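Local coordinates for diaminopimelate decarboxylase (PDB 2P3E), which probably catalyses the pyridoxal-phosphate-dependent decarboxylation of meso-diaminopimelate to L-lysine, the closing step of lysine biosynthesis by the diaminopimelate pathway, at residues Gly33-Tyr37 / Asp310-Leu316; Val64-Phe68 / Gly375-Ala380. All blocks are in the same frame, centred on the assembly; numbering follows the deposited sequence.

Contact 1. Residues Gly33-Tyr37 / Asp310-Leu316; sequences GTPLY and DAGMNDL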
loop_
_atom_site.group_PDB
_atom_site.type_symbol
_atom_site.label_atom_id
_atom_site.label_comp_id
_atom_site.label_asym_id
_atom_site.label_seq_id
_atom_site.Cartn_x
_atom_site.Cartn_y
_atom_site.Cartn_z
ATOM N N GLY B 33 -2.531 22.582 -0.345
ATOM C CA GLY B 33 -2.914 21.682 -1.427
ATOM C C GLY B 33 -3.639 20.428 -0.929
ATOM O O GLY B 33 -3.713 20.179 0.279
ATOM N N THR B 34 -4.198 19.656 -1.863
ATOM C CA THR B 34 -4.818 18.365 -1.540
ATOM C C THR B 34 -4.197 17.284 -2.433
ATOM O O THR B 34 -3.660 17.608 -3.491
ATOM C CB THR B 34 -6.370 18.378 -1.737
ATOM O OG1 THR B 34 -6.682 18.837 -3.058
ATOM C CG2 THR B 34 -7.058 19.280 -0.706
ATOM N N PRO B 35 -4.246 15.999 -2.004
ATOM C CA PRO B 35 -4.720 15.493 -0.710
ATOM C C PRO B 35 -3.911 16.051 0.463
ATOM O O PRO B 35 -2.719 16.330 0.313
ATOM C CB PRO B 35 -4.497 13.971 -0.809
ATOM C CG PRO B 35 -4.402 13.692 -2.278
ATOM C CD PRO B 35 -3.769 14.913 -2.885
ATOM N N LEU B 36 -4.574 16.220 1.606
ATOM C CA LEU B 36 -3.959 16.772 2.813
ATOM C C LEU B 36 -4.401 16.000 4.055
ATOM O O LEU B 36 -5.609 15.874 4.329
ATOM C CB LEU B 36 -4.346 18.259 2.980
ATOM C CG LEU B 36 -3.663 19.058 4.099
ATOM C CD1 LEU B 36 -2.164 19.153 3.819
ATOM C CD2 LEU B 36 -4.265 20.477 4.249
ATOM N N TYR B 37 -3.427 15.482 4.801
ATOM C CA TYR B 37 -3.701 14.925 6.124
ATOM C C TYR B 37 -3.577 16.016 7.173
ATOM O O TYR B 37 -2.535 16.678 7.286
ATOM C CB TYR B 37 -2.738 13.784 6.447
ATOM C CG TYR B 37 -3.206 12.419 5.970
ATOM C CD1 TYR B 37 -2.667 11.818 4.824
ATOM C CD2 TYR B 37 -4.194 11.729 6.673
ATOM C CE1 TYR B 37 -3.106 10.531 4.402
ATOM C CE2 TYR B 37 -4.644 10.479 6.254
ATOM C CZ TYR B 37 -4.098 9.888 5.124
ATOM O OH TYR B 37 -4.566 8.633 4.762
ATOM N N ASP B 310 -9.236 13.726 -5.634
ATOM C CA ASP B 310 -7.790 13.616 -5.893
ATOM C C ASP B 310 -7.048 12.690 -4.931
ATOM O O ASP B 310 -5.852 12.443 -5.089
ATOM C CB ASP B 310 -7.111 15.002 -6.029
ATOM C CG ASP B 310 -7.210 15.873 -4.764
ATOM O OD1 ASP B 310 -7.728 15.445 -3.708
ATOM O OD2 ASP B 310 -6.736 17.029 -4.840
ATOM N N ALA B 311 -7.762 12.168 -3.944
ATOM C CA ALA B 311 -7.197 11.205 -3.003
ATOM C C ALA B 311 -7.754 9.844 -3.303
ATOM O O ALA B 311 -8.952 9.690 -3.588
ATOM C CB ALA B 311 -7.510 11.586 -1.548
ATOM N N GLY B 312 -6.901 8.837 -3.233
ATOM C CA GLY B 312 -7.345 7.471 -3.507
ATOM C C GLY B 312 -6.754 6.453 -2.558
ATOM O O GLY B 312 -6.265 6.788 -1.457
ATOM N N MET B 313 -6.800 5.191 -2.987
ATOM C CA MET B 313 -6.307 4.090 -2.170
ATOM C C MET B 313 -4.810 4.233 -1.868
ATOM O O MET B 313 -4.298 3.613 -0.925
ATOM C CB MET B 313 -6.610 2.747 -2.845
ATOM C CG MET B 313 -5.825 2.506 -4.136
ATOM S SD MET B 313 -6.328 0.971 -4.957
ATOM C CE MET B 313 -5.766 -0.293 -3.786
ATOM N N ASN B 314 -4.125 5.016 -2.694
ATOM C CA ASN B 314 -2.723 5.371 -2.482
ATOM C C ASN B 314 -2.525 6.236 -1.248
ATOM O O ASN B 314 -1.430 6.244 -0.673
ATOM C CB ASN B 314 -2.174 6.129 -3.703
ATOM C CG ASN B 314 -2.943 7.426 -3.992
ATOM O OD1 ASN B 314 -4.163 7.429 -4.211
ATOM N ND2 ASN B 314 -2.221 8.533 -4.011
ATOM N N ASP B 315 -3.573 6.972 -0.869
ATOM C CA ASP B 315 -3.545 7.889 0.294
ATOM C C ASP B 315 -4.169 7.250 1.524
ATOM O O ASP B 315 -3.638 7.373 2.632
ATOM C CB ASP B 315 -4.283 9.196 -0.031
ATOM C CG ASP B 315 -3.634 9.966 -1.181
ATOM O OD1 ASP B 315 -2.481 10.442 -1.023
ATOM O OD2 ASP B 315 -4.283 10.097 -2.241
ATOM N N LEU B 316 -5.305 6.574 1.322
ATOM C CA LEU B 316 -6.027 5.906 2.406
ATOM C C LEU B 316 -6.560 4.616 1.845
ATOM O O LEU B 316 -7.468 4.619 1.001
ATOM C CB LEU B 316 -7.190 6.778 2.928
ATOM C CG LEU B 316 -8.107 6.184 4.022
ATOM C CD1 LEU B 316 -7.345 5.765 5.277
ATOM C CD2 LEU B 316 -9.236 7.163 4.394
#
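Thr-34 and Asp-310 are joined by a short hydrogen bond, OG1 to OD2 at 2.5 Å. The hydroxyl donates to the syn lone pair of OD2, on the side of the other carboxylate oxygen. The Thr-34 rotamer points the hydroxyl there: OG1 lies between the backbone N and the carbonyl carbon (chi1 53°). The two side chains cross at about a right angle. The other oxygen, OD1, accepts from Thr-293 OG1 and Gln-294 N of strand 289-301.

A second bond runs from Tyr-37 OH to the backbone O of Asp-315, 2.6 Å long. The carbonyl oxygen meets the ring at its edge, in the ring plane. Seen from the carbonyl, the hydroxyl is 46° above the plane rather than on a lone pair. The side chain of Asp-315 turns back on its own loop, where Asp-315 OD2 takes the Gly-312 N-H on its anti lone pair, with N at 3.1 Å. Gly-312 O in turn accepts from both Asp-315 N and Leu-316 N, so three bonds tie Gly-312 to Asp-315 and Leu-316.

Between the two bonds lies the ring of Pro-35, which follows a cis peptide bond. Pro-35 CG is 3.4 Å from Asp-310 O and 3.8 Å from Ala-311 CB. Pro-35 CG also lies 3.6 Å from Asp-315 OD2. Leu-316 CB touches Tyr-37 OH at 3.7 Å.

The contact lies in the beta domain of this fold, where the entry to strand 36-40 meets the loop from strand 304-309 to helix 318-322. Three donors on the Asp-310 carboxylate are consistent with a buried negative charge. The start of the loop is anchored through Asp-310, and the tyrosine hydroxyl adds a hold on the turn at Asp-315 O.

Contact 2. Residues Val64-Phe68 / Gly375-Ala380; sequences VKANF and GAYGFA
Tyr-377 lays its ring against Lys-65 and Ala-66. From CB the side chain leaves beside its own backbone N, with CG anti to the carbonyl carbon (chi1 -47°), and this brings the ring over the 3-10 turn 64-66. Tyr-377 CD1 comes within 3.9 Å of Lys-65 O. Tyr-377 CE1 lies 3.7 Å from Ala-66 CA, which sits over one ring face, toward the rim, in a CH-pi contact. Tyr-377 CZ meets Ala-66 CB at 4.0 Å. At the tip, Tyr-377 OH rests against the extended chain of Lys-65, 3.4 Å from Lys-65 CE.

The turn follows strand 59-63 of the TIM-like barrel, and Lys-65 is, by similarity, the lysine that carries pyridoxal phosphate; none is attached here. Tyr-377, a probable cofactor- and substrate-binding residue, comes from the loop between strands 368-371 and 392-397, as in other class-II decarboxylases with this barrel and beta domain. With an alanine here, Ala-66 CA would probably lose the ring it packs on, and the Lys-65 methylenes would be freer to swing.

Hydrogen bonds also hold the loop. Tyr-377 N donates to Ala-66 O at 2.8 Å, in the carbonyl plane and on a lone pair. Water 1 donates to the same oxygen and accepts from Gly-378 N and Ala-380 N. Asn-67 ND2 gives Gly-375 O an almost straight bond of 2.8 Å (178° at the hydrogen). Phe-68 CZ lies 4.1 Å from Phe-379 CD2, at the edge of that ring, the two side chains crossing at about a right angle. Tyr-385 of the second subunit packs on Tyr-377 and Ala-380.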
loop_
_atom_site.group_PDB
_atom_site.type_symbol
_atom_site.label_atom_id
_atom_site.label_comp_id
_atom_site.label_asym_id
_atom_site.label_seq_id
_atom_site.Cartn_x
_atom_site.Cartn_y
_atom_site.Cartn_z
ATOM N N VAL B 64 3.485 2.501 17.410
ATOM C CA VAL B 64 4.034 3.283 16.313
ATOM C C VAL B 64 3.511 2.853 14.927
ATOM O O VAL B 64 3.430 3.668 14.009
ATOM C CB VAL B 64 5.589 3.281 16.390
ATOM C CG1 VAL B 64 6.199 4.065 15.228
ATOM C CG2 VAL B 64 6.029 3.906 17.755
ATOM N N LYS B 65 3.112 1.596 14.786
ATOM C CA LYS B 65 2.526 1.113 13.530
ATOM C C LYS B 65 1.339 1.955 13.019
ATOM O O LYS B 65 1.102 2.022 11.806
ATOM C CB LYS B 65 2.086 -0.361 13.670
ATOM C CG LYS B 65 1.051 -0.606 14.799
ATOM C CD LYS B 65 0.679 -2.081 14.838
ATOM C CE LYS B 65 -0.258 -2.313 16.002
ATOM N NZ LYS B 65 -0.717 -3.725 15.989
ATOM N N ALA B 66 0.586 2.580 13.929
ATOM C CA ALA B 66 -0.603 3.356 13.545
ATOM C C ALA B 66 -0.255 4.598 12.724
ATOM O O ALA B 66 -1.024 4.999 11.857
ATOM C CB ALA B 66 -1.405 3.759 14.773
ATOM N N ASN B 67 0.889 5.209 13.023
ATOM C CA ASN B 67 1.305 6.487 12.432
ATOM C C ASN B 67 2.745 6.796 12.828
ATOM O O ASN B 67 3.030 6.944 14.020
ATOM C CB ASN B 67 0.404 7.639 12.918
ATOM C CG ASN B 67 0.543 8.885 12.052
ATOM O OD1 ASN B 67 1.661 9.348 11.778
ATOM N ND2 ASN B 67 -0.582 9.424 11.601
ATOM N N PHE B 68 3.635 6.884 11.836
ATOM C CA PHE B 68 5.052 7.051 12.075
ATOM C C PHE B 68 5.570 8.479 11.943
ATOM O O PHE B 68 6.778 8.687 11.954
ATOM C CB PHE B 68 5.921 6.070 11.218
ATOM C CG PHE B 68 5.682 6.137 9.742
ATOM C CD1 PHE B 68 6.047 7.261 9.001
ATOM C CD2 PHE B 68 5.091 5.052 9.072
ATOM C CE1 PHE B 68 5.824 7.324 7.624
ATOM C CE2 PHE B 68 4.875 5.097 7.698
ATOM C CZ PHE B 68 5.228 6.238 6.968
ATOM N N GLY B 375 -6.416 9.099 10.968
ATOM C CA GLY B 375 -5.141 9.374 11.650
ATOM C C GLY B 375 -4.302 8.141 11.960
ATOM O O GLY B 375 -3.095 8.238 12.234
ATOM N N ALA B 376 -4.949 6.977 11.898
ATOM C CA ALA B 376 -4.321 5.691 12.214
ATOM C C ALA B 376 -4.473 4.751 11.035
ATOM O O ALA B 376 -5.578 4.623 10.475
ATOM C CB ALA B 376 -4.939 5.077 13.477
ATOM N N TYR B 377 -3.371 4.103 10.640
ATOM C CA TYR B 377 -3.373 3.209 9.454
ATOM C C TYR B 377 -3.879 3.945 8.194
ATOM O O TYR B 377 -4.571 3.373 7.352
ATOM C CB TYR B 377 -4.194 1.934 9.764
ATOM C CG TYR B 377 -3.794 1.354 11.106
ATOM C CD1 TYR B 377 -2.568 0.695 11.257
ATOM C CD2 TYR B 377 -4.603 1.510 12.226
ATOM C CE1 TYR B 377 -2.167 0.170 12.493
ATOM C CE2 TYR B 377 -4.205 0.997 13.482
ATOM C CZ TYR B 377 -2.991 0.334 13.597
ATOM O OH TYR B 377 -2.613 -0.173 14.818
ATOM N N GLY B 378 -3.546 5.233 8.105
ATOM C CA GLY B 378 -3.920 6.072 6.958
ATOM C C GLY B 378 -2.662 6.374 6.159
ATOM O O GLY B 378 -2.261 5.610 5.278
ATOM N N PHE B 379 -1.982 7.461 6.507
ATOM C CA PHE B 379 -0.703 7.726 5.874
ATOM C C PHE B 379 0.261 6.541 6.005
ATOM O O PHE B 379 1.065 6.296 5.107
ATOM C CB PHE B 379 -0.017 8.996 6.425
ATOM C CG PHE B 379 1.124 9.459 5.558
ATOM C CD1 PHE B 379 0.905 10.387 4.542
ATOM C CD2 PHE B 379 2.405 8.927 5.721
ATOM C CE1 PHE B 379 1.963 10.814 3.711
ATOM C CE2 PHE B 379 3.466 9.326 4.878
ATOM C CZ PHE B 379 3.238 10.268 3.873
ATOM N N ALA B 380 0.182 5.815 7.113
ATOM C CA ALA B 380 1.077 4.691 7.391
ATOM C C ALA B 380 1.085 3.630 6.262
ATOM O O ALA B 380 2.113 2.991 6.018
ATOM C CB ALA B 380 0.748 4.050 8.755
HETATM O O HOH W 1 -1.408 6.649 9.570
#

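How the contacts relate
The centres of contacts 1 and 2 are 14 Å apart, and the two touch. Tyr-37 OH of contact 1 packs 3.3 Å from Phe-379 N of contact 2. Leu-316 CD1 lies 3.8 Å from Gly-378 CA. Each contact joins an early segment to a late one, and along the chain the segments of the two contacts alternate. Contact 2 holds the probable cofactor lysine, Lys-65, and Tyr-377, a probable cofactor- and substrate-binding residue. The Leu-316 side chain of contact 1 is about 7 Å from that of Tyr-377 and about 4 Å from that of Arg-318, a substrate residue by similarity. Loops 310-316 and 375-380 thus meet beside the probable substrate pocket.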